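Local coordinates for protein bvu-3222 (Bacteroides vulgatus ATCC 8482, PDB 3FYF), which is of unknown function but is probably a periplasmic protein of the DUF4251 family, at residues Q31-L43 with S135-V147. Residues are numbered along the deposited sequence; the frame is centred on the assembly and turned at random. Where two conformers were deposited one is given.
Sequences QDSVSYVQAINAL and SIVLTGGTNQASV
Tyr36 lays one face of its ring on the turn at Gly140 and Gly141, a clear case of an aromatic side chain covering bare backbone. Gly141 N sits 3.3 Å above the plane of the Tyr36 ring, over its centre, and Gly141 CA makes a CH-pi contact 4.0 Å from the ring centroid. With CG anti to the backbone N (chi1 174°), the ring reaches along the turn, and its hydroxyl hydrogen-bonds Gly117 O; Ile40 CG1 lies on the opposite face, toward the rim of the ring. Thr142 O meets the ring edge, 3.3 Å from Tyr36 CD1. Were Tyr36 replaced by an alanine, the glycine backbone would probably lose its cover and Gly117 O its hydroxyl partner. The turn, type II from Thr139 to Thr142, belongs to the beta hairpin joining strands 132-138 and 144-151 of the antiparallel sheet, against which helix 27-44 packs, its segment 31-43 running roughly antiparallel to strand segment 135-138 (151°). Deeper in that interface Leu138 presents CD2 to Leu43 CD1 at 3.9 Å and to Ala39 CB at 4.0 Å, while the side chain of Ile40 crosses that of Leu138 at about a right angle. Just past the turn, Asn143 brings its amide carbon CG to 3.6 Å from Ser35 CB, and a water donates to Asp32 OD1 while accepting from Asn143 N.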
loop_
_atom_site.group_PDB
_atom_site.type_symbol
_atom_site.label_atom_id
_atom_site.label_comp_id
_atom_site.label_asym_id
_atom_site.label_seq_id
_atom_site.Cartn_x
_atom_site.Cartn_y
_atom_site.Cartn_z
ATOM N N GLN B 31 -18.625 -2.013 -9.021
ATOM C CA GLN B 31 -17.445 -2.364 -9.806
ATOM C C GLN B 31 -16.464 -3.194 -8.980
ATOM O O GLN B 31 -15.913 -4.197 -9.462
ATOM C CB GLN B 31 -16.749 -1.090 -10.283
ATOM C CG GLN B 31 -15.502 -1.320 -11.129
ATOM C CD GLN B 31 -14.813 -0.031 -11.556
ATOM O OE1 GLN B 31 -13.668 -0.053 -12.011
ATOM N NE2 GLN B 31 -15.509 1.099 -11.419
ATOM N N ASP B 32 -16.247 -2.760 -7.738
ATOM C CA ASP B 32 -15.374 -3.464 -6.808
ATOM C C ASP B 32 -15.983 -4.806 -6.422
ATOM O O ASP B 32 -15.259 -5.781 -6.230
ATOM C CB ASP B 32 -15.063 -2.597 -5.583
ATOM C CG ASP B 32 -13.965 -1.582 -5.851
ATOM O OD1 ASP B 32 -13.209 -1.764 -6.832
ATOM O OD2 ASP B 32 -13.854 -0.601 -5.082
ATOM N N SER B 33 -17.312 -4.852 -6.349
ATOM C CA SER B 33 -18.037 -6.104 -6.157
ATOM C C SER B 33 -17.869 -7.086 -7.322
ATOM O O SER B 33 -17.737 -8.296 -7.101
ATOM C CB SER B 33 -19.512 -5.830 -5.875
ATOM O OG SER B 33 -19.659 -5.267 -4.582
ATOM N N VAL B 34 -17.857 -6.565 -8.550
ATOM C CA VAL B 34 -17.621 -7.384 -9.750
ATOM C C VAL B 34 -16.218 -7.999 -9.723
ATOM O O VAL B 34 -16.054 -9.210 -9.926
ATOM C CB VAL B 34 -17.867 -6.570 -11.063
ATOM C CG1 VAL B 34 -17.197 -7.222 -12.276
ATOM C CG2 VAL B 34 -19.365 -6.391 -11.308
ATOM N N SER B 35 -15.226 -7.158 -9.438
ATOM C CA SER B 35 -13.830 -7.575 -9.324
ATOM C C SER B 35 -13.605 -8.575 -8.185
ATOM O O SER B 35 -12.748 -9.449 -8.291
ATOM C CB SER B 35 -12.936 -6.355 -9.119
ATOM O OG SER B 35 -13.325 -5.293 -9.968
ATOM N N TYR B 36 -14.380 -8.424 -7.111
ATOM C CA TYR B 36 -14.359 -9.327 -5.965
ATOM C C TYR B 36 -14.741 -10.756 -6.339
ATOM O O TYR B 36 -13.969 -11.678 -6.085
ATOM C CB TYR B 36 -15.283 -8.793 -4.868
ATOM C CG TYR B 36 -15.473 -9.694 -3.670
ATOM C CD1 TYR B 36 -14.394 -10.061 -2.867
ATOM C CD2 TYR B 36 -16.740 -10.146 -3.317
ATOM C CE1 TYR B 36 -14.574 -10.865 -1.756
ATOM C CE2 TYR B 36 -16.929 -10.958 -2.208
ATOM C CZ TYR B 36 -15.838 -11.310 -1.432
ATOM O OH TYR B 36 -16.015 -12.107 -0.333
ATOM N N VAL B 37 -15.917 -10.917 -6.950
ATOM C CA VAL B 37 -16.449 -12.214 -7.392
ATOM C C VAL B 37 -15.499 -12.893 -8.391
ATOM O O VAL B 37 -15.232 -14.097 -8.288
ATOM C CB VAL B 37 -17.889 -12.059 -7.971
ATOM C CG1 VAL B 37 -18.430 -13.381 -8.511
ATOM C CG2 VAL B 37 -18.840 -11.496 -6.911
ATOM N N GLN B 38 -14.963 -12.103 -9.322
ATOM C CA GLN B 38 -13.910 -12.554 -10.239
ATOM C C GLN B 38 -12.645 -13.032 -9.530
ATOM O O GLN B 38 -12.009 -13.983 -9.988
ATOM C CB GLN B 38 -13.544 -11.449 -11.231
ATOM C CG GLN B 38 -14.548 -11.250 -12.367
ATOM C CD GLN B 38 -14.137 -10.145 -13.331
ATOM O OE1 GLN B 38 -13.176 -9.409 -13.092
ATOM N NE2 GLN B 38 -14.873 -10.024 -14.432
ATOM N N ALA B 39 -12.272 -12.365 -8.436
ATOM C CA ALA B 39 -11.105 -12.756 -7.640
ATOM C C ALA B 39 -11.366 -14.040 -6.844
ATOM O O ALA B 39 -10.504 -14.916 -6.789
ATOM C CB ALA B 39 -10.671 -11.621 -6.710
ATOM N N ILE B 40 -12.554 -14.132 -6.242
ATOM C CA ILE B 40 -13.028 -15.331 -5.526
ATOM C C ILE B 40 -12.989 -16.554 -6.443
ATOM O O ILE B 40 -12.389 -17.579 -6.099
ATOM C CB ILE B 40 -14.484 -15.131 -4.990
ATOM C CG1 ILE B 40 -14.543 -14.022 -3.941
ATOM C CG2 ILE B 40 -15.075 -16.434 -4.419
ATOM C CD1 ILE B 40 -14.011 -14.415 -2.601
ATOM N N ASN B 41 -13.612 -16.421 -7.616
ATOM C CA ASN B 41 -13.648 -17.478 -8.634
ATOM C C ASN B 41 -12.283 -17.831 -9.210
ATOM O O ASN B 41 -12.035 -18.984 -9.559
ATOM C CB ASN B 41 -14.613 -17.111 -9.764
ATOM C CG ASN B 41 -16.062 -17.078 -9.309
ATOM O OD1 ASN B 41 -16.432 -17.697 -8.310
ATOM N ND2 ASN B 41 -16.889 -16.351 -10.042
ATOM N N ALA B 42 -11.398 -16.841 -9.295
ATOM C CA ALA B 42 -10.024 -17.077 -9.724
ATOM C C ALA B 42 -9.259 -17.893 -8.688
ATOM O O ALA B 42 -8.456 -18.756 -9.047
ATOM C CB ALA B 42 -9.319 -15.774 -9.990
ATOM N N LEU B 43 -9.523 -17.623 -7.411
ATOM C CA LEU B 43 -8.864 -18.338 -6.314
ATOM C C LEU B 43 -9.378 -19.768 -6.190
ATOM O O LEU B 43 -8.597 -20.682 -5.954
ATOM C CB LEU B 43 -9.050 -17.606 -4.980
ATOM C CG LEU B 43 -8.284 -16.308 -4.701
ATOM C CD1 LEU B 43 -8.861 -15.632 -3.459
ATOM C CD2 LEU B 43 -6.787 -16.538 -4.542
ATOM N N SER B 135 1.104 -16.263 1.627
ATOM C CA SER B 135 -0.118 -15.934 2.340
ATOM C C SER B 135 -0.801 -14.723 1.702
ATOM O O SER B 135 -0.251 -13.624 1.695
ATOM C CB SER B 135 0.184 -15.694 3.822
ATOM O OG SER B 135 -1.000 -15.669 4.589
ATOM N N ILE B 136 -1.990 -14.949 1.148
ATOM C CA ILE B 136 -2.770 -13.908 0.495
ATOM C C ILE B 136 -3.965 -13.540 1.369
ATOM O O ILE B 136 -4.680 -14.410 1.855
ATOM C CB ILE B 136 -3.275 -14.341 -0.921
ATOM C CG1 ILE B 136 -2.101 -14.660 -1.854
ATOM C CG2 ILE B 136 -4.179 -13.260 -1.542
ATOM C CD1 ILE B 136 -2.495 -15.339 -3.182
ATOM N N VAL B 137 -4.163 -12.244 1.576
ATOM C CA VAL B 137 -5.381 -11.749 2.195
ATOM C C VAL B 137 -6.074 -10.903 1.136
ATOM O O VAL B 137 -5.493 -9.929 0.658
ATOM C CB VAL B 137 -5.082 -10.891 3.445
ATOM C CG1 VAL B 137 -6.379 -10.388 4.056
ATOM C CG2 VAL B 137 -4.254 -11.701 4.489
ATOM N N LEU B 138 -7.293 -11.289 0.763
ATOM C CA LEU B 138 -8.126 -10.523 -0.173
ATOM C C LEU B 138 -9.192 -9.736 0.592
ATOM O O LEU B 138 -9.955 -10.311 1.363
ATOM C CB LEU B 138 -8.782 -11.464 -1.197
ATOM C CG LEU B 138 -9.947 -11.013 -2.091
ATOM C CD1 LEU B 138 -9.500 -10.002 -3.135
ATOM C CD2 LEU B 138 -10.562 -12.218 -2.777
ATOM N N THR B 139 -9.231 -8.423 0.377
ATOM C CA THR B 139 -10.212 -7.556 1.025
ATOM C C THR B 139 -11.612 -7.793 0.438
ATOM O O THR B 139 -11.799 -7.718 -0.772
ATOM C CB THR B 139 -9.806 -6.065 0.889
ATOM O OG1 THR B 139 -8.461 -5.884 1.345
ATOM C CG2 THR B 139 -10.729 -5.168 1.694
ATOM N N GLY B 140 -12.580 -8.083 1.308
ATOM C CA GLY B 140 -13.957 -8.365 0.900
ATOM C C GLY B 140 -14.646 -7.220 0.181
ATOM O O GLY B 140 -14.517 -6.059 0.578
ATOM N N GLY B 141 -15.356 -7.552 -0.898
ATOM C CA GLY B 141 -16.019 -6.556 -1.744
ATOM C C GLY B 141 -15.088 -5.806 -2.681
ATOM O O GLY B 141 -15.498 -4.822 -3.284
ATOM N N THR B 142 -13.833 -6.252 -2.788
ATOM C CA THR B 142 -12.825 -5.653 -3.676
ATOM C C THR B 142 -11.979 -6.764 -4.309
ATOM O O THR B 142 -12.103 -7.926 -3.924
ATOM C CB THR B 142 -11.818 -4.738 -2.914
ATOM O OG1 THR B 142 -10.970 -5.549 -2.102
ATOM C CG2 THR B 142 -12.498 -3.679 -2.040
ATOM N N ASN B 143 -11.114 -6.409 -5.265
ATOM C CA ASN B 143 -10.021 -7.309 -5.682
ATOM C C ASN B 143 -8.644 -6.871 -5.167
ATOM O O ASN B 143 -7.603 -7.266 -5.691
ATOM C CB ASN B 143 -10.017 -7.595 -7.201
ATOM C CG ASN B 143 -9.498 -6.424 -8.055
ATOM O OD1 ASN B 143 -9.011 -6.641 -9.163
ATOM N ND2 ASN B 143 -9.627 -5.200 -7.563
ATOM N N GLN B 144 -8.662 -6.058 -4.119
ATOM C CA GLN B 144 -7.444 -5.550 -3.514
ATOM C C GLN B 144 -6.905 -6.589 -2.543
ATOM O O GLN B 144 -7.619 -7.073 -1.662
ATOM C CB GLN B 144 -7.720 -4.213 -2.831
ATOM C CG GLN B 144 -8.138 -3.141 -3.823
ATOM C CD GLN B 144 -8.722 -1.919 -3.162
ATOM O OE1 GLN B 144 -8.397 -1.600 -2.017
ATOM N NE2 GLN B 144 -9.587 -1.217 -3.888
ATOM N N ALA B 145 -5.652 -6.971 -2.734
ATOM C CA ALA B 145 -5.107 -8.068 -1.952
ATOM C C ALA B 145 -3.645 -7.871 -1.617
ATOM O O ALA B 145 -2.919 -7.196 -2.346
ATOM C CB ALA B 145 -5.330 -9.401 -2.670
ATOM N N SER B 146 -3.243 -8.475 -0.499
ATOM C CA SER B 146 -1.884 -8.434 0.009
ATOM C C SER B 146 -1.293 -9.847 0.034
ATOM O O SER B 146 -1.913 -10.775 0.557
ATOM C CB SER B 146 -1.898 -7.887 1.430
ATOM O OG SER B 146 -0.602 -7.466 1.807
ATOM N N VAL B 147 -0.093 -10.002 -0.509
ATOM C CA VAL B 147 0.570 -11.311 -0.588
ATOM C C VAL B 147 1.864 -11.280 0.203
ATOM O O VAL B 147 2.772 -10.549 -0.160
ATOM C CB VAL B 147 0.944 -11.678 -2.044
ATOM C CG1 VAL B 147 1.524 -13.070 -2.109
ATOM C CG2 VAL B 147 -0.248 -11.606 -2.934
HETATM O O HOH W 1 -11.143 -3.471 -6.091
#